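Local coordinates for amidase, hydantoinase/carbamoylase family (Burkholderia vietnamiensis, PDB 5I4M), which probably hydrolyses N-carbamoyl-L-amino acids as a dizinc amidase of the peptidase M20 family, at residues Leu204-Glu209 / Leu426-Glu431; Gly233-Glu238 / Ala314-Met319; Ala283-Met288 / Val302-Asp307. All blocks are in the same frame, centred on the assembly; numbering follows the deposited sequence.

In the fold
Interactions 2 and 3 belong to the dimerisation region of the M20 fold, their centres about 14 Å apart, while interaction 1 lies about 32 Å from the centre of interaction 2, on strand 206-212, which carries the zinc ligand His211, and the C-terminal helix 411-429. Strand 297-310 pairs with strand 225-242, so interactions 2 and 3 touch: Tyr237 meets Val306 and Trp236 reaches Asp307. Both are buried and both meet the second subunit. Interaction 1 is only partly buried and works through a histidine and an arginine sharing one glutamate. Interaction 2 sets leucine and alanine against an arginine with no hydrogen bond across, and interaction 3 combines backbone pairing, methionine packing and bridging waters.

Interaction 1: Leu204-Glu209 / Leu426-Glu431; sequences LHAAFE and LSRACE
Arg428, in the last turn of helix 411-429, reaches across to the start of strand 206-212. From CB, CG turns anti to the carbonyl carbon and comes to the edge of the Phe208 ring, in the ring plane and 3.7 Å from Phe208 CZ. CD lies 3.8 Å from both Phe208 CZ and Ala206 CB. The chain bends at CD (chi2 -124°) and again at NE, and the guanidinium then turns back to Glu431, three residues on. It grips the carboxylate side-on: NE bonds Glu431 OE2 at 3.0 Å, while NH2 reaches the syn lone pair of Glu431 OE1. NH1 is hydrogen-bonded elsewhere. From the strand side His205, its CG anti to the backbone N, sends NE2 to the same Glu431 OE1 at 2.9 Å. This bond leaves in the plane of the imidazole but comes down on the carboxylate from above, the two planes standing 83° apart. The His205 ring also stacks with that of His139. Glu431 OE1 thus accepts from two donors, and the salt bridge fixes the carboxylate. An imidazole with its proton on NE2 suffices, even if neutral; the carboxylate would probably favour protonation and Arg428 NH2 oppose it.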
loop_
_atom_site.group_PDB
_atom_site.type_symbol
_atom_site.label_atom_id
_atom_site.label_comp_id
_atom_site.label_asym_id
_atom_site.label_seq_id
_atom_site.Cartn_x
_atom_site.Cartn_y
_atom_site.Cartn_z
ATOM N N LEU A 204 -0.530 27.397 32.785
ATOM C CA LEU A 204 0.907 27.435 32.575
ATOM C C LEU A 204 1.362 28.886 32.563
ATOM O O LEU A 204 0.713 29.741 31.957
ATOM C CB LEU A 204 1.292 26.756 31.256
ATOM C CG LEU A 204 0.732 25.344 31.045
ATOM C CD1 LEU A 204 1.128 24.787 29.674
ATOM C CD2 LEU A 204 1.183 24.406 32.159
ATOM N N HIS A 205 2.477 29.160 33.238
ATOM C CA HIS A 205 3.008 30.519 33.246
ATOM C C HIS A 205 3.595 30.885 31.889
ATOM O O HIS A 205 3.373 31.995 31.387
ATOM C CB HIS A 205 4.062 30.663 34.341
ATOM C CG HIS A 205 4.621 32.043 34.457
ATOM N ND1 HIS A 205 3.841 33.134 34.773
ATOM C CD2 HIS A 205 5.879 32.514 34.292
ATOM C CE1 HIS A 205 4.597 34.217 34.802
ATOM N NE2 HIS A 205 5.838 33.868 34.513
ATOM N N ALA A 206 4.346 29.964 31.285
ATOM C CA ALA A 206 4.950 30.155 29.973
ATOM C C ALA A 206 5.412 28.798 29.477
ATOM O O ALA A 206 5.625 27.877 30.268
ATOM C CB ALA A 206 6.126 31.136 30.014
ATOM N N ALA A 207 5.572 28.688 28.158
ATOM C CA ALA A 207 6.000 27.440 27.540
ATOM C C ALA A 207 6.998 27.746 26.434
ATOM O O ALA A 207 6.857 28.743 25.721
ATOM C CB ALA A 207 4.808 26.660 26.976
ATOM N N PHE A 208 8.032 26.910 26.324
ATOM C CA PHE A 208 9.014 27.004 25.254
ATOM C C PHE A 208 9.277 25.599 24.736
ATOM O O PHE A 208 9.404 24.668 25.530
ATOM C CB PHE A 208 10.349 27.606 25.729
ATOM C CG PHE A 208 10.252 29.016 26.229
ATOM C CD1 PHE A 208 10.419 30.083 25.363
ATOM C CD2 PHE A 208 10.018 29.273 27.570
ATOM C CE1 PHE A 208 10.331 31.390 25.822
ATOM C CE2 PHE A 208 9.939 30.565 28.041
ATOM C CZ PHE A 208 10.096 31.632 27.164
ATOM N N GLU A 209 9.374 25.443 23.419
ATOM C CA GLU A 209 9.783 24.172 22.834
ATOM C C GLU A 209 11.017 24.381 21.962
ATOM O O GLU A 209 11.042 25.256 21.091
ATOM C CB GLU A 209 8.651 23.530 22.021
ATOM C CG GLU A 209 9.071 22.216 21.318
ATOM C CD GLU A 209 7.892 21.437 20.767
ATOM O OE1 GLU A 209 6.755 21.923 20.913
ATOM O OE2 GLU A 209 8.093 20.326 20.214
ATOM N N LEU A 426 14.752 30.308 32.218
ATOM C CA LEU A 426 15.158 30.990 33.446
ATOM C C LEU A 426 14.557 32.380 33.525
ATOM O O LEU A 426 14.093 32.810 34.589
ATOM C CB LEU A 426 16.678 31.084 33.522
ATOM C CG LEU A 426 17.394 29.999 34.305
ATOM C CD1 LEU A 426 18.891 30.219 34.187
ATOM C CD2 LEU A 426 16.947 30.019 35.762
ATOM N N SER A 427 14.565 33.102 32.407
ATOM C CA SER A 427 14.027 34.454 32.396
ATOM C C SER A 427 12.586 34.480 32.890
ATOM O O SER A 427 12.211 35.341 33.693
ATOM C CB SER A 427 14.134 35.030 30.987
ATOM O OG SER A 427 13.692 36.372 30.953
ATOM N N ARG A 428 11.766 33.533 32.446
ATOM C CA ARG A 428 10.370 33.556 32.848
ATOM C C ARG A 428 10.129 32.867 34.187
ATOM O O ARG A 428 9.243 33.288 34.942
ATOM C CB ARG A 428 9.516 32.912 31.757
ATOM C CG ARG A 428 9.834 33.481 30.377
ATOM C CD ARG A 428 8.615 34.031 29.697
ATOM N NE ARG A 428 7.868 34.957 30.538
ATOM C CZ ARG A 428 6.656 35.412 30.234
ATOM N NH1 ARG A 428 6.060 35.029 29.108
ATOM N NH2 ARG A 428 6.032 36.249 31.052
ATOM N N ALA A 429 10.899 31.825 34.505
ATOM C CA ALA A 429 10.658 31.081 35.734
ATOM C C ALA A 429 11.131 31.838 36.963
ATOM O O ALA A 429 10.742 31.484 38.081
ATOM C CB ALA A 429 11.338 29.709 35.673
ATOM N N CYS A 430 11.950 32.870 36.784
ATOM C CA CYS A 430 12.426 33.683 37.889
ATOM C C CYS A 430 11.640 34.978 38.045
ATOM O O CYS A 430 12.006 35.816 38.875
ATOM C CB CYS A 430 13.916 33.969 37.721
ATOM S SG CYS A 430 14.918 32.504 38.067
ATOM N N GLU A 431 10.577 35.162 37.276
ATOM C CA GLU A 431 9.687 36.294 37.510
ATOM C C GLU A 431 8.982 36.094 38.848
ATOM O O GLU A 431 8.505 34.991 39.132
ATOM C CB GLU A 431 8.676 36.424 36.370
ATOM C CG GLU A 431 9.330 36.742 35.032
ATOM C CD GLU A 431 8.379 36.665 33.850
ATOM O OE1 GLU A 431 7.164 36.451 34.050
ATOM O OE2 GLU A 431 8.858 36.807 32.705
#

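Interaction 2: Gly233-Glu238 / Ala314-Met319; sequences GQRWYE and AVLAKM. With 3PG (3-phosphoglyceric acid), chain E.
The Arg235 guanidinium takes Leu316 at its edge, near its plane, with Leu316 CG 3.8 Å from Arg235 NE. Ala317 approaches the same group obliquely, its CB 3.8 Å from Arg235 NH2. The polar end has partners beyond the helix: NH1 is hydrogen-bonded to Gln342, and Tyr345 makes a cation-pi contact. In the Trp236 indole it is again the edge that is used: NE1 apparently donates to Gln234 OE1 in the ring plane, though the placing of OE1 is less certain, and Trp236 CZ2 comes 3.9 Å from O1 of 3-phosphoglyceric acid.

Leu316 carries the contact on the helix side. With CG anti to its backbone N (chi1 180°), CD2 is set against the strand backbone, 3.6 Å from Gly233 C and equally far from Gln234 N. Gly233, having no side chain, lets that methyl settle close to the main chain. The extended Arg235 chain then lies obliquely across the leucine, CG and CD both within 4 Å of Leu316 CG.

This is helix-on-sheet packing in the dimerisation region of the M20 fold: the axes of segments 314-319 and 233-238 come within 9.0 Å and differ by 17° in direction. Arg235 points to the helix. Gln234 leaves the backbone away from the helix, and its NE2 makes a weak hydrogen bond of 3.3 Å to 3PG O2 and also bonds Tyr346. His247 and Asn296 of the second subunit bind the same ligand.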
loop_
_atom_site.group_PDB
_atom_site.type_symbol
_atom_site.label_atom_id
_atom_site.label_comp_id
_atom_site.label_asym_id
_atom_site.label_seq_id
_atom_site.Cartn_x
_atom_site.Cartn_y
_atom_site.Cartn_z
ATOM N N GLY A 233 -0.024 27.317 9.196
ATOM C CA GLY A 233 -1.213 26.509 9.383
ATOM C C GLY A 233 -1.197 25.256 8.520
ATOM O O GLY A 233 -0.429 25.156 7.563
ATOM N N GLN A 234 -2.067 24.304 8.869
ATOM C CA GLN A 234 -2.144 23.034 8.158
ATOM C C GLN A 234 -3.593 22.596 8.002
ATOM O O GLN A 234 -4.447 22.897 8.841
ATOM C CB GLN A 234 -1.391 21.917 8.886
ATOM C CG GLN A 234 0.046 22.245 9.255
ATOM C CD GLN A 234 0.845 20.987 9.554
ATOM O OE1 GLN A 234 0.850 20.053 8.763
ATOM N NE2 GLN A 234 1.507 20.955 10.705
ATOM N N ARG A 235 -3.849 21.870 6.918
ATOM C CA ARG A 235 -5.085 21.130 6.711
ATOM C C ARG A 235 -4.693 19.747 6.215
ATOM O O ARG A 235 -3.949 19.639 5.239
ATOM C CB ARG A 235 -6.000 21.825 5.682
ATOM C CG ARG A 235 -6.659 23.141 6.161
ATOM C CD ARG A 235 -7.433 23.814 5.015
ATOM N NE ARG A 235 -7.988 25.117 5.383
ATOM C CZ ARG A 235 -9.276 25.342 5.609
ATOM N NH1 ARG A 235 -10.150 24.344 5.503
ATOM N NH2 ARG A 235 -9.697 26.569 5.927
ATOM N N TRP A 236 -5.175 18.700 6.888
ATOM C CA TRP A 236 -4.961 17.322 6.467
ATOM C C TRP A 236 -6.286 16.680 6.076
ATOM O O TRP A 236 -7.329 16.960 6.674
ATOM C CB TRP A 236 -4.335 16.471 7.576
ATOM C CG TRP A 236 -2.946 16.850 8.005
ATOM C CD1 TRP A 236 -2.252 17.984 7.689
ATOM C CD2 TRP A 236 -2.090 16.071 8.845
ATOM N NE1 TRP A 236 -1.005 17.959 8.287
ATOM C CE2 TRP A 236 -0.885 16.791 9.001
ATOM C CE3 TRP A 236 -2.228 14.826 9.477
ATOM C CZ2 TRP A 236 0.182 16.307 9.769
ATOM C CZ3 TRP A 236 -1.169 14.342 10.229
ATOM C CH2 TRP A 236 0.019 15.081 10.369
ATOM N N TYR A 237 -6.222 15.777 5.099
ATOM C CA TYR A 237 -7.414 15.150 4.545
ATOM C C TYR A 237 -7.212 13.648 4.430
ATOM O O TYR A 237 -6.085 13.164 4.309
ATOM C CB TYR A 237 -7.750 15.681 3.142
ATOM C CG TYR A 237 -7.848 17.174 3.050
ATOM C CD1 TYR A 237 -6.702 17.963 2.978
ATOM C CD2 TYR A 237 -9.081 17.803 3.015
ATOM C CE1 TYR A 237 -6.788 19.334 2.891
ATOM C CE2 TYR A 237 -9.176 19.182 2.916
ATOM C CZ TYR A 237 -8.023 19.938 2.855
ATOM O OH TYR A 237 -8.107 21.309 2.764
ATOM N N GLU A 238 -8.336 12.930 4.433
ATOM C CA GLU A 238 -8.412 11.529 4.051
ATOM C C GLU A 238 -9.429 11.402 2.925
ATOM O O GLU A 238 -10.553 11.905 3.038
ATOM C CB GLU A 238 -8.812 10.646 5.241
ATOM C CG GLU A 238 -7.709 10.529 6.302
ATOM C CD GLU A 238 -8.081 9.642 7.485
ATOM O OE1 GLU A 238 -7.193 9.390 8.331
ATOM O OE2 GLU A 238 -9.243 9.190 7.569
ATOM N N ALA A 314 -5.833 32.526 4.634
ATOM C CA ALA A 314 -6.655 32.694 3.438
ATOM C C ALA A 314 -6.104 31.891 2.263
ATOM O O ALA A 314 -6.872 31.330 1.470
ATOM C CB ALA A 314 -6.761 34.177 3.072
ATOM N N VAL A 315 -4.779 31.848 2.113
ATOM C CA VAL A 315 -4.195 31.058 1.033
ATOM C C VAL A 315 -4.400 29.575 1.292
ATOM O O VAL A 315 -4.671 28.798 0.368
ATOM C CB VAL A 315 -2.705 31.397 0.860
ATOM C CG1 VAL A 315 -2.111 30.563 -0.261
ATOM C CG2 VAL A 315 -2.548 32.882 0.570
ATOM N N LEU A 316 -4.267 29.156 2.548
ATOM C CA LEU A 316 -4.530 27.759 2.879
ATOM C C LEU A 316 -5.984 27.402 2.590
ATOM O O LEU A 316 -6.272 26.293 2.139
ATOM C CB LEU A 316 -4.173 27.493 4.343
ATOM C CG LEU A 316 -4.365 26.095 4.931
ATOM C CD1 LEU A 316 -3.531 25.085 4.156
ATOM C CD2 LEU A 316 -3.968 26.103 6.406
ATOM N N ALA A 317 -6.912 28.341 2.813
ATOM C CA ALA A 317 -8.309 28.066 2.484
ATOM C C ALA A 317 -8.516 27.977 0.973
ATOM O O ALA A 317 -9.344 27.185 0.497
ATOM C CB ALA A 317 -9.212 29.134 3.101
ATOM N N LYS A 318 -7.785 28.790 0.206
ATOM C CA LYS A 318 -7.839 28.704 -1.255
ATOM C C LYS A 318 -7.357 27.347 -1.745
ATOM O O LYS A 318 -7.923 26.769 -2.684
ATOM C CB LYS A 318 -6.986 29.825 -1.854
ATOM C CG LYS A 318 -6.876 29.878 -3.375
ATOM C CD LYS A 318 -5.926 31.020 -3.775
ATOM C CE LYS A 318 -5.837 31.222 -5.287
ATOM N NZ LYS A 318 -5.463 29.975 -6.028
ATOM N N MET A 319 -6.304 26.823 -1.121
ATOM C CA MET A 319 -5.828 25.494 -1.479
ATOM C C MET A 319 -6.893 24.444 -1.184
ATOM O O MET A 319 -7.143 23.554 -2.006
ATOM C CB MET A 319 -4.530 25.191 -0.725
ATOM C CG MET A 319 -3.378 26.155 -1.042
ATOM S SD MET A 319 -1.983 26.024 0.098
ATOM C CE MET A 319 -1.329 24.393 -0.309
HETATM C C1 3PG E . 3.941 17.869 11.123
HETATM O O1 3PG E . 3.955 17.064 10.174
HETATM O O2 3PG E . 4.245 19.075 10.991
HETATM C C2 3PG E . 3.535 17.351 12.472
HETATM O O3 3PG E . 3.106 18.437 13.313
HETATM C C3 3PG E . 4.734 16.679 13.101
HETATM O O1P 3PG E . 5.753 17.654 13.334
HETATM P P 3PG E . 7.282 17.155 13.639
HETATM O O2P 3PG E . 7.171 16.028 14.639
HETATM O O3P 3PG E . 7.784 16.684 12.281
HETATM O O4P 3PG E . 7.965 18.410 14.210
#

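Interaction 3: Ala283-Met288 / Val302-Asp307; sequences ATVGMM and VFFTVD
Segments 283-288 and 302-307 run antiparallel and pair twice, Thr284 with Asp307 through two backbone hydrogen bonds and Met288 with Phe304 as a non-hydrogen-bonded pair, the register slipping by one residue between them. Where it slips, a water accepts from Gly286 N and from Thr305 OG1 and donates to Thr284 O. Thr305 N donates to Met287 O, while Thr305 OG1, between its own backbone N and carbonyl carbon (chi1 60°), takes a weak 3.2 Å bond from Met287 N. Met287 stretches out and brings SD to the edge of the Phe303 ring, in its plane and 5.4 Å from the centroid, a Met-aromatic contact; its CE lies 3.9 Å from Phe303 CE1. Met288 lays CG against Val302 CG1 at 3.6 Å, then bends at its last torsion (chi3 -73°), with CE 4.0 Å from Phe304 CB. On the Thr284 side a second water joins Thr284 OG1 to Asp307 OD1, both oxygens having further partners: Arg256 of the second subunit for Thr284, and Arg309, which binds the 3-phosphoglycerate, for Asp307. Met288 N bonds Asn293 of the second subunit. These are the strands of a beta hairpin, interrupted by a short loop, in the dimerisation region of the M20 family.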
loop_
_atom_site.group_PDB
_atom_site.type_symbol
_atom_site.label_atom_id
_atom_site.label_comp_id
_atom_site.label_asym_id
_atom_site.label_seq_id
_atom_site.Cartn_x
_atom_site.Cartn_y
_atom_site.Cartn_z
ATOM N N ALA A 283 2.436 20.950 -0.133
ATOM C CA ALA A 283 1.368 20.016 -0.487
ATOM C C ALA A 283 1.964 18.657 -0.803
ATOM O O ALA A 283 2.889 18.566 -1.615
ATOM C CB ALA A 283 0.552 20.518 -1.685
ATOM N N THR A 284 1.402 17.611 -0.188
ATOM C CA THR A 284 1.970 16.270 -0.247
ATOM C C THR A 284 0.869 15.225 -0.141
ATOM O O THR A 284 -0.072 15.385 0.634
ATOM C CB THR A 284 2.959 16.021 0.906
ATOM O OG1 THR A 284 3.713 17.210 1.166
ATOM C CG2 THR A 284 3.916 14.856 0.570
ATOM N N VAL A 285 1.004 14.147 -0.909
ATOM C CA VAL A 285 0.283 12.900 -0.654
ATOM C C VAL A 285 1.319 11.909 -0.140
ATOM O O VAL A 285 2.202 11.480 -0.892
ATOM C CB VAL A 285 -0.424 12.366 -1.910
ATOM C CG1 VAL A 285 -1.025 10.989 -1.637
ATOM C CG2 VAL A 285 -1.519 13.335 -2.338
ATOM N N GLY A 286 1.227 11.550 1.136
ATOM C CA GLY A 286 2.248 10.717 1.741
ATOM C C GLY A 286 1.820 9.285 1.980
ATOM O O GLY A 286 2.662 8.402 2.150
ATOM N N MET A 287 0.517 9.034 1.996
ATOM C CA MET A 287 -0.008 7.728 2.378
ATOM C C MET A 287 -1.068 7.306 1.374
ATOM O O MET A 287 -1.947 8.099 1.024
ATOM C CB MET A 287 -0.586 7.769 3.801
ATOM C CG MET A 287 -1.146 6.433 4.283
ATOM S SD MET A 287 -1.897 6.638 5.895
ATOM C CE MET A 287 -2.475 4.966 6.206
ATOM N N MET A 288 -0.982 6.060 0.915
ATOM C CA MET A 288 -1.905 5.540 -0.083
ATOM C C MET A 288 -2.062 4.047 0.152
ATOM O O MET A 288 -1.073 3.351 0.383
ATOM C CB MET A 288 -1.401 5.795 -1.514
ATOM C CG MET A 288 -2.390 5.319 -2.576
ATOM S SD MET A 288 -1.970 5.793 -4.268
ATOM C CE MET A 288 -2.349 7.546 -4.213
ATOM N N VAL A 302 -9.276 3.145 -3.468
ATOM C CA VAL A 302 -7.979 3.668 -3.042
ATOM C C VAL A 302 -8.213 4.701 -1.950
ATOM O O VAL A 302 -8.997 5.643 -2.128
ATOM C CB VAL A 302 -7.162 4.276 -4.199
ATOM C CG1 VAL A 302 -5.841 4.856 -3.651
ATOM C CG2 VAL A 302 -6.875 3.218 -5.277
ATOM N N PHE A 303 -7.541 4.511 -0.821
ATOM C CA PHE A 303 -7.490 5.480 0.268
ATOM C C PHE A 303 -6.179 6.245 0.167
ATOM O O PHE A 303 -5.130 5.647 -0.091
ATOM C CB PHE A 303 -7.573 4.759 1.620
ATOM C CG PHE A 303 -7.221 5.620 2.813
ATOM C CD1 PHE A 303 -5.904 5.725 3.250
ATOM C CD2 PHE A 303 -8.211 6.292 3.511
ATOM C CE1 PHE A 303 -5.575 6.515 4.357
ATOM C CE2 PHE A 303 -7.895 7.071 4.624
ATOM C CZ PHE A 303 -6.575 7.181 5.044
ATOM N N PHE A 304 -6.229 7.562 0.380
ATOM C CA PHE A 304 -4.981 8.319 0.420
ATOM C C PHE A 304 -5.182 9.593 1.231
ATOM O O PHE A 304 -6.311 9.996 1.535
ATOM C CB PHE A 304 -4.447 8.626 -0.985
ATOM C CG PHE A 304 -5.376 9.455 -1.827
ATOM C CD1 PHE A 304 -6.428 8.864 -2.509
ATOM C CD2 PHE A 304 -5.189 10.813 -1.939
ATOM C CE1 PHE A 304 -7.286 9.629 -3.288
ATOM C CE2 PHE A 304 -6.042 11.581 -2.712
ATOM C CZ PHE A 304 -7.091 10.984 -3.382
ATOM N N THR A 305 -4.060 10.215 1.587
ATOM C CA THR A 305 -4.047 11.398 2.435
ATOM C C THR A 305 -3.585 12.612 1.649
ATOM O O THR A 305 -2.857 12.498 0.656
ATOM C CB THR A 305 -3.129 11.206 3.649
ATOM O OG1 THR A 305 -1.785 10.956 3.209
ATOM C CG2 THR A 305 -3.608 10.031 4.490
ATOM N N VAL A 306 -4.017 13.784 2.100
ATOM C CA VAL A 306 -3.523 15.041 1.560
ATOM C C VAL A 306 -3.056 15.900 2.716
ATOM O O VAL A 306 -3.702 15.950 3.768
ATOM C CB VAL A 306 -4.587 15.772 0.725
ATOM C CG1 VAL A 306 -4.029 17.087 0.194
ATOM C CG2 VAL A 306 -5.016 14.893 -0.414
ATOM N N ASP A 307 -1.906 16.543 2.527
ATOM C CA ASP A 307 -1.251 17.384 3.522
ATOM C C ASP A 307 -1.053 18.740 2.863
ATOM O O ASP A 307 -0.324 18.840 1.870
ATOM C CB ASP A 307 0.085 16.750 3.938
ATOM C CG ASP A 307 0.846 17.553 4.990
ATOM O OD1 ASP A 307 1.104 18.760 4.796
ATOM O OD2 ASP A 307 1.221 16.939 6.008
HETATM O O HOH W 1 -0.287 13.230 2.895
HETATM O O HOH W 2 2.544 19.227 2.569
#